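Local atomic coordinates of transcriptional regulator, TetR family (Vibrio parahaemolyticus, PDB entry 3HE0), a protein that probably acts as a DNA-binding transcription factor of the TetR family, recognising regulatory DNA through a predicted helix-turn-helix motif. Residues Asp135-Gln140 with Gly145-Leu150; Glu86-Met91 with Gly157-Ala162; Asn65-Ile70 with Glu125-Met130; Val164-Lys169 with Gly173-Asp178. All coordinates share one frame; numbering follows the deposited sequence.

Contact 1: Asp135-Gln140 with Gly145-Leu150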
loop_
_atom_site.group_PDB
_atom_site.type_symbol
_atom_site.label_atom_id
_atom_site.label_comp_id
_atom_site.label_asym_id
_atom_site.label_seq_id
_atom_site.Cartn_x
_atom_site.Cartn_y
_atom_site.Cartn_z
ATOM N N ASP A 135 19.336 -4.277 -2.981
ATOM C CA ASP A 135 19.976 -3.980 -4.256
ATOM C C ASP A 135 21.010 -5.004 -4.620
ATOM O O ASP A 135 21.141 -5.359 -5.795
ATOM C CB ASP A 135 20.602 -2.603 -4.238
ATOM C CG ASP A 135 19.578 -1.522 -4.401
ATOM O OD1 ASP A 135 18.710 -1.592 -5.327
ATOM O OD2 ASP A 135 19.645 -0.598 -3.583
ATOM N N ARG A 136 21.742 -5.486 -3.626
ATOM C CA ARG A 136 22.814 -6.440 -3.902
ATOM C C ARG A 136 22.232 -7.761 -4.392
ATOM O O ARG A 136 22.737 -8.337 -5.372
ATOM C CB ARG A 136 23.709 -6.657 -2.688
ATOM C CG ARG A 136 25.098 -7.131 -3.067
ATOM C CD ARG A 136 25.906 -7.419 -1.816
ATOM N NE ARG A 136 27.360 -7.397 -2.020
ATOM C CZ ARG A 136 28.110 -6.297 -2.183
ATOM N NH1 ARG A 136 29.436 -6.410 -2.341
ATOM N NH2 ARG A 136 27.550 -5.081 -2.201
ATOM N N LEU A 137 21.141 -8.204 -3.754
ATOM C CA LEU A 137 20.365 -9.344 -4.245
ATOM C C LEU A 137 19.989 -9.174 -5.731
ATOM O O LEU A 137 20.290 -10.027 -6.572
ATOM C CB LEU A 137 19.095 -9.543 -3.404
ATOM C CG LEU A 137 18.096 -10.572 -3.947
ATOM C CD1 LEU A 137 18.600 -12.015 -3.827
ATOM C CD2 LEU A 137 16.779 -10.472 -3.263
ATOM N N PHE A 138 19.312 -8.087 -6.052
ATOM C CA PHE A 138 18.792 -7.915 -7.422
ATOM C C PHE A 138 19.971 -7.736 -8.421
ATOM O O PHE A 138 19.965 -8.318 -9.521
ATOM C CB PHE A 138 17.834 -6.727 -7.497
ATOM C CG PHE A 138 16.492 -6.950 -6.824
ATOM C CD1 PHE A 138 15.770 -8.137 -6.990
ATOM C CD2 PHE A 138 15.928 -5.956 -6.035
ATOM C CE1 PHE A 138 14.544 -8.325 -6.359
ATOM C CE2 PHE A 138 14.670 -6.140 -5.419
ATOM C CZ PHE A 138 13.993 -7.314 -5.582
ATOM N N ASN A 139 20.997 -6.977 -8.030
ATOM C CA ASN A 139 22.170 -6.800 -8.899
ATOM C C ASN A 139 22.866 -8.106 -9.144
ATOM O O ASN A 139 23.200 -8.428 -10.286
ATOM C CB ASN A 139 23.170 -5.787 -8.339
ATOM C CG ASN A 139 22.628 -4.377 -8.346
ATOM O OD1 ASN A 139 21.748 -4.031 -9.146
ATOM N ND2 ASN A 139 23.151 -3.553 -7.464
ATOM N N GLN A 140 23.047 -8.884 -8.089
ATOM C CA GLN A 140 23.737 -10.142 -8.217
ATOM C C GLN A 140 22.948 -11.113 -9.076
ATOM O O GLN A 140 23.495 -11.762 -9.986
ATOM C CB GLN A 140 23.996 -10.732 -6.843
ATOM C CG GLN A 140 24.870 -11.928 -6.904
ATOM C CD GLN A 140 25.302 -12.409 -5.544
ATOM O OE1 GLN A 140 25.221 -11.674 -4.548
ATOM N NE2 GLN A 140 25.759 -13.661 -5.485
ATOM N N GLY A 145 22.407 -13.751 -14.468
ATOM C CA GLY A 145 21.464 -14.177 -15.492
ATOM C C GLY A 145 20.221 -14.855 -14.936
ATOM O O GLY A 145 19.470 -15.489 -15.683
ATOM N N VAL A 146 19.986 -14.705 -13.631
ATOM C CA VAL A 146 18.863 -15.348 -12.962
ATOM C C VAL A 146 17.627 -14.493 -13.052
ATOM O O VAL A 146 16.553 -14.980 -13.412
ATOM C CB VAL A 146 19.216 -15.648 -11.499
ATOM C CG1 VAL A 146 17.966 -15.990 -10.684
ATOM C CG2 VAL A 146 20.238 -16.775 -11.467
ATOM N N PHE A 147 17.794 -13.204 -12.777
ATOM C CA PHE A 147 16.680 -12.242 -12.783
ATOM C C PHE A 147 16.491 -11.533 -14.120
ATOM O O PHE A 147 17.432 -11.351 -14.880
ATOM C CB PHE A 147 16.881 -11.182 -11.699
ATOM C CG PHE A 147 16.815 -11.713 -10.298
ATOM C CD1 PHE A 147 15.990 -12.786 -9.968
ATOM C CD2 PHE A 147 17.507 -11.087 -9.285
ATOM C CE1 PHE A 147 15.910 -13.262 -8.652
ATOM C CE2 PHE A 147 17.424 -11.556 -7.972
ATOM C CZ PHE A 147 16.629 -12.659 -7.661
ATOM N N LYS A 148 15.240 -11.167 -14.401
ATOM C CA LYS A 148 14.909 -10.302 -15.521
ATOM C C LYS A 148 15.658 -8.960 -15.425
ATOM O O LYS A 148 15.829 -8.378 -14.324
ATOM C CB LYS A 148 13.394 -10.005 -15.550
ATOM C CG LYS A 148 12.417 -11.222 -15.641
ATOM C CD LYS A 148 10.982 -10.756 -16.060
ATOM C CE LYS A 148 9.956 -11.887 -16.218
ATOM N NZ LYS A 148 9.747 -12.735 -14.993
ATOM N N PRO A 149 16.086 -8.445 -16.582
ATOM C CA PRO A 149 16.928 -7.264 -16.598
ATOM C C PRO A 149 16.152 -5.967 -16.405
ATOM O O PRO A 149 16.110 -5.144 -17.287
ATOM C CB PRO A 149 17.588 -7.339 -17.988
ATOM C CG PRO A 149 16.547 -8.026 -18.842
ATOM C CD PRO A 149 16.014 -9.092 -17.907
ATOM N N LEU A 150 15.546 -5.774 -15.244
ATOM C CA LEU A 150 14.688 -4.619 -15.050
ATOM C C LEU A 150 15.330 -3.815 -13.957
ATOM O O LEU A 150 16.101 -4.365 -13.166
ATOM C CB LEU A 150 13.260 -5.078 -14.677
ATOM C CG LEU A 150 12.532 -5.937 -15.731
ATOM C CD1 LEU A 150 11.156 -6.414 -15.230
ATOM C CD2 LEU A 150 12.365 -5.202 -17.086
#
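A Schellman motif at G145 ends helix 132-143, and the chain just beyond it turns back so that F147 lies against L137 and F138 on the helix it has left. Glycine suits the turning position because phi is positive there (74°). Two residues on, the F147 side chain is directed at the helix, with CG anti to its own carbonyl carbon (chi1 -66°), and one edge of its ring is brought to the backbone. F147 CE2 stands 3.5 Å from L137 O. F147 CD2 is 3.7 Å from F138 O, which lies in the plane of the F147 ring. The two phenylalanines make an offset edge-to-face pair: the edge of F138 is turned toward the face of F147, with centroids 5.9 Å apart and planes at 63°. The nearest ring carbons are F138 CD1 and F147 CE2, at 3.9 Å. L137 adds its branch point, CG, 4.2 Å from F147 CE2, the two side chains crossing at about a right angle. All three residues are buried, as fits large apolar groups at the root of a loop. The ring of W190, on helix 179-193, also meets F147 edge-to-face, while the neighbouring K148 reaches D191 of the second subunit in a salt bridge. Since the rim hydrogens of a phenyl ring carry slight positive charge, the setting of F147 beside two helix carbonyls is probably mildly attractive as well as hydrophobic, and may favour this orientation of the ring.

Contact 2: Glu86-Met91 with Gly157-Ala162. Unlike the reference sequence in segment 86-91: R87 (reference Cys).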
loop_
_atom_site.group_PDB
_atom_site.type_symbol
_atom_site.label_atom_id
_atom_site.label_comp_id
_atom_site.label_asym_id
_atom_site.label_seq_id
_atom_site.Cartn_x
_atom_site.Cartn_y
_atom_site.Cartn_z
ATOM N N GLU A 86 17.553 -17.911 -1.061
ATOM C CA GLU A 86 17.403 -17.969 0.372
ATOM C C GLU A 86 17.439 -16.581 0.939
ATOM O O GLU A 86 16.711 -16.274 1.886
ATOM C CB GLU A 86 18.516 -18.835 0.999
ATOM C CG GLU A 86 18.449 -18.918 2.522
ATOM C CD GLU A 86 17.009 -19.191 3.045
ATOM O OE1 GLU A 86 16.265 -20.035 2.464
ATOM O OE2 GLU A 86 16.616 -18.526 4.037
ATOM N N ARG A 87 18.320 -15.742 0.404
ATOM C CA ARG A 87 18.268 -14.327 0.772
ATOM C C ARG A 87 16.882 -13.755 0.421
ATOM O O ARG A 87 16.294 -13.030 1.206
ATOM C CB ARG A 87 19.360 -13.524 0.067
ATOM C CG ARG A 87 20.755 -13.827 0.563
ATOM C CD ARG A 87 21.754 -12.901 -0.071
ATOM N NE ARG A 87 22.396 -13.544 -1.199
ATOM C CZ ARG A 87 22.957 -12.906 -2.226
ATOM N NH1 ARG A 87 23.522 -13.611 -3.191
ATOM N NH2 ARG A 87 22.955 -11.585 -2.315
ATOM N N TYR A 88 16.377 -14.100 -0.751
ATOM C CA TYR A 88 15.057 -13.630 -1.171
ATOM C C TYR A 88 13.988 -14.078 -0.166
ATOM O O TYR A 88 13.208 -13.261 0.327
ATOM C CB TYR A 88 14.732 -14.107 -2.586
ATOM C CG TYR A 88 13.351 -13.698 -3.038
ATOM C CD1 TYR A 88 13.120 -12.446 -3.571
ATOM C CD2 TYR A 88 12.271 -14.547 -2.897
ATOM C CE1 TYR A 88 11.829 -12.058 -3.967
ATOM C CE2 TYR A 88 10.979 -14.168 -3.310
ATOM C CZ TYR A 88 10.777 -12.928 -3.834
ATOM O OH TYR A 88 9.519 -12.547 -4.228
ATOM N N ARG A 89 13.998 -15.370 0.174
ATOM C CA ARG A 89 13.000 -15.924 1.080
ATOM C C ARG A 89 13.072 -15.268 2.442
ATOM O O ARG A 89 12.033 -15.011 3.065
ATOM C CB ARG A 89 13.163 -17.451 1.227
ATOM C CG ARG A 89 12.103 -18.130 2.131
ATOM C CD ARG A 89 12.264 -19.665 2.245
ATOM N NE ARG A 89 11.793 -20.309 1.030
ATOM C CZ ARG A 89 12.564 -20.696 0.013
ATOM N NH1 ARG A 89 12.003 -21.266 -1.048
ATOM N NH2 ARG A 89 13.893 -20.527 0.047
ATOM N N THR A 90 14.284 -15.023 2.937
ATOM C CA THR A 90 14.431 -14.440 4.253
ATOM C C THR A 90 13.758 -13.064 4.309
ATOM O O THR A 90 12.936 -12.794 5.182
ATOM C CB THR A 90 15.933 -14.321 4.672
ATOM O OG1 THR A 90 16.553 -15.605 4.583
ATOM C CG2 THR A 90 16.083 -13.818 6.094
HETATM N N MSE A 91 14.119 -12.201 3.372
HETATM C CA MSE A 91 13.597 -10.847 3.335
HETATM C C MSE A 91 12.090 -10.871 3.105
HETATM O O MSE A 91 11.362 -10.093 3.713
HETATM C CB MSE A 91 14.278 -10.036 2.230
HETATM C CG MSE A 91 15.720 -9.719 2.550
HETATM SE SE MSE A 91 16.599 -8.834 1.057
HETATM C CE MSE A 91 18.331 -8.519 1.900
ATOM N N GLY A 157 9.032 -3.752 -6.941
ATOM C CA GLY A 157 7.587 -3.594 -7.102
ATOM C C GLY A 157 6.880 -4.894 -7.462
ATOM O O GLY A 157 5.758 -5.094 -7.069
ATOM N N LEU A 158 7.552 -5.785 -8.194
ATOM C CA LEU A 158 6.946 -7.025 -8.666
ATOM C C LEU A 158 6.957 -8.157 -7.645
ATOM O O LEU A 158 6.207 -9.129 -7.797
ATOM C CB LEU A 158 7.682 -7.506 -9.906
ATOM C CG LEU A 158 7.461 -6.711 -11.183
ATOM C CD1 LEU A 158 8.677 -6.997 -12.085
ATOM C CD2 LEU A 158 6.077 -6.984 -11.834
ATOM N N SER A 159 7.774 -8.017 -6.598
ATOM C CA SER A 159 8.053 -9.105 -5.692
ATOM C C SER A 159 7.808 -8.663 -4.225
ATOM O O SER A 159 6.676 -8.762 -3.719
ATOM C CB SER A 159 9.474 -9.627 -5.936
ATOM O OG SER A 159 10.457 -8.635 -5.714
ATOM N N PHE A 160 8.823 -8.107 -3.579
ATOM C CA PHE A 160 8.682 -7.639 -2.208
ATOM C C PHE A 160 7.505 -6.703 -1.980
ATOM O O PHE A 160 6.676 -6.970 -1.112
ATOM C CB PHE A 160 9.971 -6.957 -1.740
ATOM C CG PHE A 160 11.161 -7.875 -1.704
ATOM C CD1 PHE A 160 11.062 -9.162 -1.169
ATOM C CD2 PHE A 160 12.382 -7.472 -2.201
ATOM C CE1 PHE A 160 12.174 -10.014 -1.107
ATOM C CE2 PHE A 160 13.507 -8.341 -2.139
ATOM C CZ PHE A 160 13.386 -9.606 -1.601
ATOM N N GLU A 161 7.449 -5.600 -2.732
ATOM C CA GLU A 161 6.503 -4.496 -2.438
ATOM C C GLU A 161 5.088 -4.968 -2.634
ATOM O O GLU A 161 4.147 -4.472 -1.974
ATOM C CB GLU A 161 6.758 -3.217 -3.276
ATOM C CG GLU A 161 7.910 -2.329 -2.704
ATOM C CD GLU A 161 8.592 -1.448 -3.754
ATOM O OE1 GLU A 161 7.924 -0.633 -4.391
ATOM O OE2 GLU A 161 9.813 -1.556 -3.954
ATOM N N ALA A 162 4.932 -5.947 -3.495
ATOM C CA ALA A 162 3.595 -6.434 -3.776
ATOM C C ALA A 162 3.126 -7.270 -2.597
ATOM O O ALA A 162 1.987 -7.119 -2.156
ATOM C CB ALA A 162 3.537 -7.206 -5.111
#
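Y88 of helix 84-97 reaches across the core of the C-terminal helical domain to S159 and F160, where helix 152-158 breaks and helix 160-171 starts. Its CB sets off along the contact, and with CG anti to the backbone N (chi1 177°) the ring is carried across to the break. Along one side of that ring, CD1 lies 3.5 Å from F160 CZ, and the next atom, CE1, is equally close to F160 CE1. The two rings are near parallel, with planes at 24°, but slid apart so far that they barely overlap, and the side chains run past each other in opposite directions. At the tip, the phenol OH meets S159 CB at 3.4 Å, in the plane of the Y88 ring, and hydrogen-bonds to S189 OG on helix 179-193. Tyrosine therefore suits the site twice, as a flat apolar surface and as a polar tip that finds a partner within a buried contact. S159, small enough to fit beside that tip, hydrogen-bonds through OG to L155 O. Selenomethionine M91, one turn on, places CB 3.9 Å from F160 CE1. Its SE makes an oblique Met-aromatic contact, 5.1 Å from the F160 centroid and 48° off the ring normal.

Contact 3: Asn65-Ile70 with Glu125-Met130. With SO4 (sulfate ion), chain F.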
loop_
_atom_site.group_PDB
_atom_site.type_symbol
_atom_site.label_atom_id
_atom_site.label_comp_id
_atom_site.label_asym_id
_atom_site.label_seq_id
_atom_site.Cartn_x
_atom_site.Cartn_y
_atom_site.Cartn_z
ATOM N N ASN A 65 13.533 7.900 10.295
ATOM C CA ASN A 65 13.796 6.908 11.316
ATOM C C ASN A 65 12.966 5.615 11.057
ATOM O O ASN A 65 13.493 4.485 11.205
ATOM C CB ASN A 65 13.512 7.477 12.731
ATOM C CG ASN A 65 13.690 6.430 13.829
ATOM O OD1 ASN A 65 14.795 5.974 14.078
ATOM N ND2 ASN A 65 12.617 6.064 14.489
ATOM N N VAL A 66 11.695 5.793 10.676
ATOM C CA VAL A 66 10.837 4.645 10.299
ATOM C C VAL A 66 11.421 3.851 9.088
ATOM O O VAL A 66 11.583 2.634 9.127
ATOM C CB VAL A 66 9.406 5.106 10.011
ATOM C CG1 VAL A 66 8.634 4.012 9.226
ATOM C CG2 VAL A 66 8.695 5.474 11.334
ATOM N N ALA A 67 11.823 4.563 8.062
ATOM C CA ALA A 67 12.515 3.942 6.919
ATOM C C ALA A 67 13.765 3.151 7.371
ATOM O O ALA A 67 14.044 2.041 6.887
ATOM C CB ALA A 67 12.886 5.003 5.876
ATOM N N LYS A 68 14.501 3.684 8.328
ATOM C CA LYS A 68 15.734 3.001 8.734
ATOM C C LYS A 68 15.403 1.702 9.454
ATOM O O LYS A 68 16.067 0.677 9.286
ATOM C CB LYS A 68 16.593 3.921 9.609
ATOM C CG LYS A 68 17.914 3.280 10.156
ATOM C CD LYS A 68 18.693 2.451 9.071
ATOM C CE LYS A 68 20.214 2.747 9.045
ATOM N NZ LYS A 68 20.863 2.658 10.417
ATOM N N ARG A 69 14.363 1.736 10.267
ATOM C CA ARG A 69 13.981 0.562 11.018
ATOM C C ARG A 69 13.421 -0.526 10.093
ATOM O O ARG A 69 13.772 -1.698 10.218
ATOM C CB ARG A 69 12.963 0.959 12.086
ATOM C CG ARG A 69 13.556 1.894 13.170
ATOM C CD ARG A 69 13.080 1.499 14.499
ATOM N NE ARG A 69 11.793 2.093 14.804
ATOM C CZ ARG A 69 10.773 1.473 15.393
ATOM N NH1 ARG A 69 9.674 2.169 15.635
ATOM N NH2 ARG A 69 10.812 0.175 15.709
ATOM N N ILE A 70 12.577 -0.109 9.152
ATOM C CA ILE A 70 12.036 -1.026 8.159
ATOM C C ILE A 70 13.211 -1.693 7.425
ATOM O O ILE A 70 13.290 -2.930 7.394
ATOM C CB ILE A 70 11.053 -0.325 7.227
ATOM C CG1 ILE A 70 9.802 0.037 8.021
ATOM C CG2 ILE A 70 10.663 -1.245 6.040
ATOM C CD1 ILE A 70 8.882 1.023 7.304
ATOM N N GLU A 125 15.309 9.671 -1.722
ATOM C CA GLU A 125 16.724 9.329 -1.997
ATOM C C GLU A 125 17.474 8.807 -0.768
ATOM O O GLU A 125 18.214 7.825 -0.862
ATOM C CB GLU A 125 17.484 10.508 -2.640
ATOM C CG GLU A 125 18.696 10.082 -3.522
ATOM C CD GLU A 125 19.197 11.189 -4.496
ATOM O OE1 GLU A 125 20.194 11.891 -4.163
ATOM O OE2 GLU A 125 18.609 11.350 -5.603
ATOM N N LEU A 126 17.271 9.441 0.387
ATOM C CA LEU A 126 17.914 8.979 1.632
ATOM C C LEU A 126 17.426 7.577 2.025
ATOM O O LEU A 126 18.197 6.742 2.496
ATOM C CB LEU A 126 17.695 9.978 2.791
ATOM C CG LEU A 126 18.528 11.278 2.775
ATOM C CD1 LEU A 126 18.177 12.168 3.956
ATOM C CD2 LEU A 126 20.036 11.002 2.758
ATOM N N GLU A 127 16.152 7.311 1.802
ATOM C CA GLU A 127 15.596 5.995 2.151
ATOM C C GLU A 127 16.123 4.851 1.262
ATOM O O GLU A 127 16.335 3.735 1.742
ATOM C CB GLU A 127 14.061 6.051 2.160
ATOM C CG GLU A 127 13.541 7.009 3.255
ATOM C CD GLU A 127 12.022 7.168 3.285
ATOM O OE1 GLU A 127 11.341 6.630 2.379
ATOM O OE2 GLU A 127 11.512 7.828 4.240
ATOM N N ARG A 128 16.384 5.133 -0.015
ATOM C CA ARG A 128 16.848 4.087 -0.931
ATOM C C ARG A 128 18.195 3.538 -0.464
ATOM O O ARG A 128 18.353 2.329 -0.303
ATOM C CB ARG A 128 16.938 4.600 -2.364
ATOM C CG ARG A 128 16.535 3.573 -3.404
ATOM C CD ARG A 128 17.724 2.757 -3.877
ATOM N NE ARG A 128 17.360 1.672 -4.794
ATOM C CZ ARG A 128 17.155 1.801 -6.108
ATOM N NH1 ARG A 128 16.861 0.729 -6.832
ATOM N NH2 ARG A 128 17.236 2.983 -6.710
ATOM N N LYS A 129 19.139 4.431 -0.201
ATOM C CA LYS A 129 20.440 4.040 0.352
ATOM C C LYS A 129 20.384 3.003 1.497
ATOM O O LYS A 129 21.300 2.190 1.649
ATOM C CB LYS A 129 21.197 5.288 0.825
ATOM C CG LYS A 129 21.596 6.204 -0.320
ATOM C CD LYS A 129 22.384 7.422 0.140
ATOM C CE LYS A 129 22.732 8.305 -1.059
ATOM N NZ LYS A 129 23.890 9.200 -0.801
HETATM N N MSE A 130 19.308 3.009 2.278
HETATM C CA MSE A 130 19.165 2.086 3.412
HETATM C C MSE A 130 18.917 0.613 3.039
HETATM O O MSE A 130 19.065 -0.256 3.879
HETATM C CB MSE A 130 18.032 2.560 4.317
HETATM C CG MSE A 130 18.179 3.978 4.816
HETATM SE SE MSE A 130 16.584 4.670 5.717
HETATM C CE MSE A 130 17.144 6.537 5.974
HETATM S S SO4 F . 14.977 -1.051 -4.072
HETATM O O1 SO4 F . 13.951 -1.455 -3.099
HETATM O O2 SO4 F . 14.430 -0.952 -5.422
HETATM O O3 SO4 F . 15.486 0.255 -3.663
HETATM O O4 SO4 F . 16.069 -2.023 -4.115
#
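E127 and M130, of segment 125-130, press against A67 and K68 of helix 55-74, the long helix that in TetR-family regulators connects the DNA-binding domain to the C-terminal helical domain. Along that helix V66 is turned to I106 on helix 102-107. A67 comes next and points toward the facing segment. Its methyl CB lies 3.4 Å from E127 CG, and the carboxylate end follows, with E127 OE2 3.5 Å from A67 CB. Alanine fits because the backbones come near: CA of A67 and CA of E127 are only 6.0 Å apart. K68 lies at the border, its CB 4.0 Å from SE of selenomethionine M130, while its bent chain leads the amine away from the contact. R69 faces the other way and forms a salt bridge with E21 of helix 13-27, and I70 packs on L103. On the facing segment, R128 NE makes a weak hydrogen bond to O3 of a sulfate ion, which probably came from the crystallisation liquor. M130 lays a long, flexible, apolar chain against A67 and K68. Its SE rests 3.7 Å from A67 CB and 3.5 Å from the backbone N of K68.

Contact 4: Val164-Lys169 with Gly173-Asp178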
loop_
_atom_site.group_PDB
_atom_site.type_symbol
_atom_site.label_atom_id
_atom_site.label_comp_id
_atom_site.label_asym_id
_atom_site.label_seq_id
_atom_site.Cartn_x
_atom_site.Cartn_y
_atom_site.Cartn_z
ATOM N N VAL A 164 3.938 -7.029 0.581
ATOM C CA VAL A 164 3.446 -6.126 1.611
ATOM C C VAL A 164 1.926 -6.172 1.551
ATOM O O VAL A 164 1.243 -6.260 2.561
ATOM C CB VAL A 164 3.963 -4.694 1.356
ATOM C CG1 VAL A 164 3.270 -3.682 2.257
ATOM C CG2 VAL A 164 5.474 -4.661 1.537
ATOM N N ALA A 165 1.404 -6.171 0.331
ATOM C CA ALA A 165 -0.023 -6.172 0.095
ATOM C C ALA A 165 -0.670 -7.438 0.591
ATOM O O ALA A 165 -1.735 -7.390 1.188
ATOM C CB ALA A 165 -0.320 -5.956 -1.396
ATOM N N LEU A 166 -0.030 -8.570 0.347
ATOM C CA LEU A 166 -0.548 -9.843 0.840
ATOM C C LEU A 166 -0.571 -9.855 2.374
ATOM O O LEU A 166 -1.554 -10.275 3.009
ATOM C CB LEU A 166 0.318 -11.011 0.343
ATOM C CG LEU A 166 0.093 -11.588 -1.049
ATOM C CD1 LEU A 166 1.099 -12.676 -1.252
ATOM C CD2 LEU A 166 -1.276 -12.132 -1.181
ATOM N N ALA A 167 0.543 -9.423 2.959
ATOM C CA ALA A 167 0.671 -9.365 4.405
ATOM C C ALA A 167 -0.430 -8.487 4.976
ATOM O O ALA A 167 -1.158 -8.904 5.866
ATOM C CB ALA A 167 2.042 -8.838 4.788
ATOM N N ARG A 168 -0.556 -7.283 4.428
ATOM C CA ARG A 168 -1.548 -6.297 4.871
ATOM C C ARG A 168 -2.937 -6.911 4.828
ATOM O O ARG A 168 -3.643 -6.929 5.813
ATOM C CB ARG A 168 -1.480 -5.069 3.959
ATOM C CG ARG A 168 -1.868 -3.710 4.546
ATOM C CD ARG A 168 -1.319 -2.575 3.614
ATOM N NE ARG A 168 -1.655 -2.823 2.194
ATOM C CZ ARG A 168 -0.855 -2.628 1.125
ATOM N NH1 ARG A 168 0.392 -2.153 1.238
ATOM N NH2 ARG A 168 -1.309 -2.929 -0.099
ATOM N N LYS A 169 -3.303 -7.458 3.680
ATOM C CA LYS A 169 -4.615 -8.078 3.520
ATOM C C LYS A 169 -4.802 -9.361 4.348
ATOM O O LYS A 169 -5.939 -9.708 4.681
ATOM C CB LYS A 169 -4.912 -8.326 2.030
ATOM C CG LYS A 169 -5.238 -7.033 1.245
ATOM C CD LYS A 169 -6.076 -7.287 -0.023
ATOM C CE LYS A 169 -6.560 -5.984 -0.672
ATOM N NZ LYS A 169 -7.604 -5.291 0.155
ATOM N N GLY A 173 -7.460 -9.909 7.688
ATOM C CA GLY A 173 -8.434 -11.004 7.664
ATOM C C GLY A 173 -9.002 -11.442 6.324
ATOM O O GLY A 173 -9.797 -12.367 6.278
ATOM N N PHE A 174 -8.600 -10.820 5.222
ATOM C CA PHE A 174 -9.233 -11.139 3.931
ATOM C C PHE A 174 -9.061 -12.603 3.494
ATOM O O PHE A 174 -9.915 -13.145 2.792
ATOM C CB PHE A 174 -8.789 -10.154 2.837
ATOM C CG PHE A 174 -9.189 -8.726 3.125
ATOM C CD1 PHE A 174 -10.522 -8.407 3.392
ATOM C CD2 PHE A 174 -8.243 -7.708 3.151
ATOM C CE1 PHE A 174 -10.899 -7.113 3.675
ATOM C CE2 PHE A 174 -8.614 -6.400 3.435
ATOM C CZ PHE A 174 -9.946 -6.102 3.699
ATOM N N TYR A 175 -7.981 -13.239 3.939
ATOM C CA TYR A 175 -7.761 -14.672 3.703
ATOM C C TYR A 175 -6.791 -15.258 4.750
ATOM O O TYR A 175 -5.947 -14.536 5.305
ATOM C CB TYR A 175 -7.198 -14.889 2.304
ATOM C CG TYR A 175 -5.879 -14.205 2.143
ATOM C CD1 TYR A 175 -4.693 -14.854 2.477
ATOM C CD2 TYR A 175 -5.815 -12.885 1.705
ATOM C CE1 TYR A 175 -3.479 -14.214 2.357
ATOM C CE2 TYR A 175 -4.607 -12.233 1.578
ATOM C CZ TYR A 175 -3.442 -12.899 1.899
ATOM O OH TYR A 175 -2.245 -12.244 1.767
ATOM N N GLN A 176 -6.930 -16.560 5.015
ATOM C CA GLN A 176 -6.000 -17.305 5.878
ATOM C C GLN A 176 -5.041 -18.112 4.990
ATOM O O GLN A 176 -5.464 -18.749 4.025
ATOM C CB GLN A 176 -6.754 -18.244 6.844
ATOM C CG GLN A 176 -7.284 -17.605 8.159
ATOM C CD GLN A 176 -6.234 -17.514 9.267
ATOM O OE1 GLN A 176 -5.311 -16.698 9.199
ATOM N NE2 GLN A 176 -6.383 -18.346 10.297
ATOM N N LEU A 177 -3.754 -18.082 5.326
ATOM C CA LEU A 177 -2.719 -18.712 4.522
ATOM C C LEU A 177 -1.950 -19.728 5.373
ATOM O O LEU A 177 -1.261 -19.330 6.322
ATOM C CB LEU A 177 -1.769 -17.625 3.998
ATOM C CG LEU A 177 -1.469 -17.592 2.497
ATOM C CD1 LEU A 177 -2.748 -17.598 1.681
ATOM C CD2 LEU A 177 -0.656 -16.358 2.159
ATOM N N ASP A 178 -2.068 -21.026 5.049
ATOM C CA ASP A 178 -1.215 -22.059 5.672
ATOM C C ASP A 178 0.215 -22.063 5.086
ATOM O O ASP A 178 0.490 -21.415 4.088
ATOM C CB ASP A 178 -1.864 -23.464 5.625
ATOM C CG ASP A 178 -1.826 -24.121 4.236
ATOM O OD1 ASP A 178 -1.153 -23.629 3.307
ATOM O OD2 ASP A 178 -2.486 -25.172 4.077
#
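The carbonyl oxygen O of K169 receives the backbone N of F174 at 2.9 Å, the bond of a Schellman motif that closes helix 160-171. The N approaches almost head-on (C=O...N 173°), though its N-H is less straight, at 144°. At G173, with its positive phi, a side chain would be jammed against the preceding carbonyl, so glycine fits; its own N bonds to H170 O. F174 then turns back, and its side chain crosses that of K169 at a slant. K169 CB sits in the ring plane at the edge, 3.6 Å from F174 CD2, and the lysine chain runs on beside it, bending only at chi4, until NZ is 3.6 Å from F174 CE2. Its methylenes suit lysine to the place, and K169 NZ of the second subunit forms a salt bridge with E161 of this chain. F174 also meets W124 of the second subunit, its ring roughly perpendicular. Y175 crosses L166 at about a right angle, its CG in the crowded position between backbone N and carbonyl carbon (chi1 61°), which brings the far end of the ring, with OH, to L166. OH is directed at L166 O, at a separation too short to take literally. Beside it, L166 CD2 packs 3.8 Å from Y175 CZ.

From the N terminus, helix 55-74 opens contact 3, which closes only at the end of helix 117-129. Before that, helix 84-97 opens contact 2, so the two loops cross, and contact 3 ties the long connecting helix to the C-terminal domain. Contact 1 then closes a short loop after helix 132-143, nested inside the large loop that contact 2 completes at the break between helices 152-158 and 160-171. Contacts 1 and 2 touch, F138 CZ lying 3.6 Å from F160 CE2, whereas D135 gives contact 1 only a long, weak ion pair with R128 of contact 3. Contact 4 follows in series on helix 160-171, its centre about 15 Å from that of contact 2. Contacts 1, 2 and 4 all reach the second subunit.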